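Local coordinates for putative S41 protease (Bacteroides fragilis NCTC 9343, PDB 3K50), which is of unproven function but probably cleaves peptide bonds as a serine protease of family S41, with a PDZ-like domain beside the peptidase domain, at residues E104-Q109 with T163-S168; M115-D120 with S134-Q139. All coordinates share one frame; numbering follows the deposited sequence.

Both interactions lie in the PDZ-like domain, on the same side of the chain's centre, with their own centres about 11 Å apart. Along the chain the order is 104-109, 115-120, 134-139 and 163-168, so the segments of interaction 2 fall between the two of interaction 1. Both reach one antiparallel sheet, where strand 136-146 has strand 113-117 as one neighbour and strand 154-165 as the other. Interaction 2 joins the first two of these strands; interaction 1 sets the end of helix 102-105 against edge strand 154-165. Probable hydrogen bonds of Thr163 O with Leu138 N and of Thr164 OG1 with Gln137 OE1 link the two contacts, so the helix end and the strand pair are joined through strand 154-165.

Interaction 1: residues E104-Q109 with T163-S168; sequences EEAGLQ and TTMPAS
Thr163 OG1 donates a short hydrogen bond of 2.5 Å to Ala106 O, tying edge strand 154-165 of the PDZ-like domain's sheet to the turn that ends helix 102-105. That turn is a Schellman motif: Gly107, with positive phi, leaves the helical path, and its N is bonded to Glu104 O. The hydroxyl approaches Ala106 O at a C=O...donor angle of 131° and tilted 18° from the carbonyl plane. It can do so because OG1 is anti to the Thr163 backbone N (chi1 -174°), which leaves CG2 between the N and the carbonyl carbon. Thr163 CB and CG2 pack against the same oxygen, CG2 3.4 Å from Ala106 O, beside the hydroxyl. The methyl of Ala106 points toward the strand and lies against its backbone, its CB 3.7 Å from Thr164 O and 4.0 Å from Met165 CB. Deeper in, Leu108 and selenomethionine Met165 cross at about a right angle. Ile94 and Ile140 of the sheet cover Leu108, while Leu138 and Pro102 touch Met165, continuing the apolar layer between helix and sheet. At the exposed margin the Glu105 chain, extended beyond CG, passes Pro166 obliquely and brings OE1 to the CG corner of the ring, 3.4 Å from Pro166 CG. The carboxylate finds its charge partner in Arg169, which forms a salt bridge through NH2 to OE2. On the buried side the contact finishes with Leu108 CD1 resting 4.2 Å from Met165 SE.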
# COMPACT_ATOMS: atom_id res chain seq x y z
N GLU A 104 -7.36 0.37 18.57
CA GLU A 104 -8.77 0.68 18.36
C GLU A 104 -9.59 0.53 19.65
O GLU A 104 -10.46 1.36 19.94
CB GLU A 104 -9.37 -0.18 17.28
CG GLU A 104 -10.74 0.35 16.89
CD GLU A 104 -11.30 -0.36 15.70
OE1 GLU A 104 -11.71 -1.53 15.88
OE2 GLU A 104 -11.35 0.26 14.60
N GLU A 105 -9.27 -0.49 20.44
CA GLU A 105 -9.92 -0.71 21.72
C GLU A 105 -9.55 0.41 22.68
O GLU A 105 -10.36 0.76 23.55
CB GLU A 105 -9.52 -2.08 22.30
CG GLU A 105 -10.02 -3.24 21.41
CD GLU A 105 -9.35 -4.58 21.66
OE1 GLU A 105 -8.46 -4.70 22.55
OE2 GLU A 105 -9.73 -5.53 20.91
N ALA A 106 -8.35 0.99 22.52
CA ALA A 106 -7.91 2.10 23.35
C ALA A 106 -8.62 3.42 23.04
O ALA A 106 -8.42 4.41 23.76
CB ALA A 106 -6.43 2.30 23.18
N GLY A 107 -9.40 3.45 21.95
CA GLY A 107 -10.14 4.64 21.49
C GLY A 107 -9.29 5.52 20.57
O GLY A 107 -9.57 6.70 20.39
N LEU A 108 -8.24 4.95 19.99
CA LEU A 108 -7.32 5.74 19.18
C LEU A 108 -7.79 5.83 17.74
O LEU A 108 -8.44 4.93 17.20
CB LEU A 108 -5.90 5.19 19.28
CG LEU A 108 -5.13 5.18 20.61
CD1 LEU A 108 -3.84 4.42 20.41
CD2 LEU A 108 -4.87 6.59 21.09
N GLN A 109 -7.44 6.95 17.11
CA GLN A 109 -7.81 7.23 15.75
C GLN A 109 -6.70 7.96 15.05
O GLN A 109 -5.89 8.63 15.69
CB GLN A 109 -9.00 8.22 15.73
CG GLN A 109 -10.27 7.74 16.34
CD GLN A 109 -11.39 8.69 16.05
OE1 GLN A 109 -11.80 8.86 14.89
NE2 GLN A 109 -11.88 9.32 17.08
N THR A 163 -5.74 7.13 27.97
CA THR A 163 -6.40 5.88 27.74
C THR A 163 -5.46 4.75 28.07
O THR A 163 -4.22 4.94 28.18
CB THR A 163 -6.86 5.76 26.28
OG1 THR A 163 -7.64 4.57 26.15
CG2 THR A 163 -5.66 5.69 25.35
N THR A 164 -6.07 3.57 28.25
CA THR A 164 -5.34 2.33 28.51
C THR A 164 -5.35 1.49 27.25
O THR A 164 -6.43 1.20 26.72
CB THR A 164 -6.03 1.53 29.62
OG1 THR A 164 -6.06 2.36 30.77
CG2 THR A 164 -5.27 0.23 29.91
N MSE A 165 -4.15 1.12 26.77
CA MSE A 165 -4.02 0.33 25.56
C MSE A 165 -3.68 -1.10 25.95
O MSE A 165 -2.68 -1.33 26.62
CB MSE A 165 -2.94 0.86 24.62
CG MSE A 165 -2.98 0.15 23.31
SE MSE A 165 -1.96 1.02 21.96
CE MSE A 165 -0.23 1.02 22.84
N PRO A 166 -4.48 -2.08 25.48
CA PRO A 166 -4.16 -3.46 25.86
C PRO A 166 -2.86 -3.96 25.24
O PRO A 166 -2.31 -3.30 24.33
CB PRO A 166 -5.37 -4.27 25.35
CG PRO A 166 -6.36 -3.30 24.85
CD PRO A 166 -5.67 -1.98 24.63
N ALA A 167 -2.38 -5.11 25.72
CA ALA A 167 -1.13 -5.69 25.25
C ALA A 167 -1.22 -6.02 23.77
O ALA A 167 -2.29 -6.36 23.25
CB ALA A 167 -0.74 -6.95 26.07
N SER A 168 -0.08 -5.91 23.09
CA SER A 168 -0.03 -6.24 21.69
C SER A 168 -0.41 -7.69 21.40
O SER A 168 -0.36 -8.54 22.27
CB SER A 168 1.36 -5.98 21.13
OG SER A 168 2.36 -6.58 21.91

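Interaction 2: residues M115-D120 with S134-Q139; sequences MMMNGD and STRQLQ
The guanidinium of Arg136 carries Met117 CB over one face and Asn118 OD1 at its edge, and the Asn118 amide is almost coplanar with it, the two planes 3° apart. Arg136 NE donates to Asn118 OD1 at 3.0 Å, and NH2 adds a weak bond to the same oxygen. From the opposite face of the amide, the backbone Gln137 N also donates to Asn118 OD1, at 3.1 Å and from above the carbonyl plane. These bonds fix the amide's rotation. The bent Arg136 chain crosses Met117, a selenomethionine, obliquely, with NH1 3.3 Å from Met117 SE and salt-bridged to Glu129. On the same face of the sheet as Met117, Leu138 runs alongside it, CD2 at 3.6 Å from Met117 CG. On the other face Met116 and Gln139 lie side by side, pointing the same way, Met116 CG 3.1 Å from Gln139 OE1. Asn118 N donates to Gln137 O at 2.6 Å in a nearly straight bond (175°), and water 1 bridges Gln137 O to Gly119 N. In the antiparallel pairing of strands 113-117 and 136-146, Gln139 N bonds to Met116 O, while Gln139 O accepts from Met115 N and weakly from Met116 N, a classic beta bulge. Strand 113-117 ends in a type I' turn from Met117 to Asp120, whose central Asn118-Gly119 matches the Asn-Gly that follows the equivalent strand in many PDZ domains, consistent with a PDZ-like fold.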
# COMPACT_ATOMS: atom_id res chain seq x y z
N MSE A 115 1.52 11.14 23.42
CA MSE A 115 2.45 12.10 24.06
C MSE A 115 3.27 11.53 25.22
O MSE A 115 4.38 12.03 25.49
CB MSE A 115 1.69 13.32 24.56
CG MSE A 115 0.92 14.03 23.49
SE MSE A 115 -0.05 15.52 24.17
CE MSE A 115 1.38 16.91 24.23
N MSE A 116 2.71 10.55 25.95
CA MSE A 116 3.40 9.87 27.06
C MSE A 116 2.96 8.44 27.14
O MSE A 116 1.83 8.11 26.74
CB MSE A 116 3.03 10.50 28.38
CG MSE A 116 3.17 11.99 28.38
SE MSE A 116 4.94 12.60 28.65
CE MSE A 116 4.51 12.90 30.53
N MSE A 117 3.85 7.57 27.63
CA MSE A 117 3.55 6.17 27.90
C MSE A 117 3.90 5.89 29.34
O MSE A 117 5.06 5.99 29.74
CB MSE A 117 4.33 5.23 27.01
CG MSE A 117 3.90 5.27 25.61
SE MSE A 117 4.63 3.79 24.57
CE MSE A 117 6.58 4.27 24.60
N ASN A 118 2.90 5.52 30.13
CA ASN A 118 3.11 5.27 31.56
C ASN A 118 3.94 6.35 32.25
O ASN A 118 4.92 6.06 32.94
CB ASN A 118 3.71 3.88 31.78
CG ASN A 118 2.68 2.78 31.59
OD1 ASN A 118 2.57 2.24 30.50
ND2 ASN A 118 1.85 2.52 32.63
N GLY A 119 3.53 7.60 32.03
CA GLY A 119 4.19 8.76 32.63
C GLY A 119 5.56 9.13 32.08
O GLY A 119 6.13 10.09 32.54
N ASP A 120 6.09 8.41 31.10
CA ASP A 120 7.40 8.74 30.56
C ASP A 120 7.31 9.21 29.10
O ASP A 120 6.46 8.75 28.33
CB ASP A 120 8.31 7.52 30.63
CG ASP A 120 8.61 7.06 32.05
OD1 ASP A 120 8.12 7.66 33.04
OD2 ASP A 120 9.36 6.07 32.16
N SER A 134 3.35 -4.88 26.57
CA SER A 134 2.27 -5.13 27.52
C SER A 134 1.28 -3.96 27.48
O SER A 134 1.41 -3.06 26.63
CB SER A 134 2.86 -5.30 28.93
OG SER A 134 3.61 -4.14 29.28
N THR A 135 0.26 -4.02 28.36
CA THR A 135 -0.72 -2.98 28.50
C THR A 135 0.02 -1.70 28.85
O THR A 135 1.00 -1.77 29.58
CB THR A 135 -1.73 -3.33 29.59
OG1 THR A 135 -2.43 -4.52 29.20
CG2 THR A 135 -2.73 -2.21 29.81
N ARG A 136 -0.42 -0.56 28.32
CA ARG A 136 0.25 0.72 28.58
C ARG A 136 -0.77 1.77 28.91
O ARG A 136 -1.94 1.68 28.53
CB ARG A 136 1.01 1.24 27.34
CG ARG A 136 1.88 0.27 26.56
CD ARG A 136 2.97 -0.35 27.41
NE ARG A 136 3.65 0.64 28.25
CZ ARG A 136 4.71 1.38 27.88
NH1 ARG A 136 5.25 1.26 26.66
NH2 ARG A 136 5.24 2.24 28.75
N GLN A 137 -0.32 2.80 29.61
CA GLN A 137 -1.14 3.96 29.92
C GLN A 137 -0.62 5.05 29.00
O GLN A 137 0.58 5.34 29.02
CB GLN A 137 -1.01 4.39 31.37
CG GLN A 137 -1.74 3.47 32.33
CD GLN A 137 -3.23 3.38 32.01
OE1 GLN A 137 -3.78 2.28 31.95
NE2 GLN A 137 -3.86 4.53 31.75
N LEU A 138 -1.52 5.68 28.24
CA LEU A 138 -1.10 6.70 27.30
C LEU A 138 -1.70 8.07 27.57
O LEU A 138 -2.88 8.16 27.94
CB LEU A 138 -1.53 6.27 25.88
CG LEU A 138 -1.13 4.88 25.36
CD1 LEU A 138 -1.60 4.65 23.90
CD2 LEU A 138 0.40 4.60 25.48
N GLN A 139 -0.90 9.12 27.44
CA GLN A 139 -1.43 10.49 27.38
C GLN A 139 -1.58 10.76 25.88
O GLN A 139 -0.65 10.52 25.13
CB GLN A 139 -0.51 11.52 28.03
CG GLN A 139 -1.09 12.94 28.00
CD GLN A 139 -0.22 13.96 28.74
OE1 GLN A 139 0.94 14.16 28.40
NE2 GLN A 139 -0.81 14.61 29.76
O HOH W 1 1.09 7.97 30.46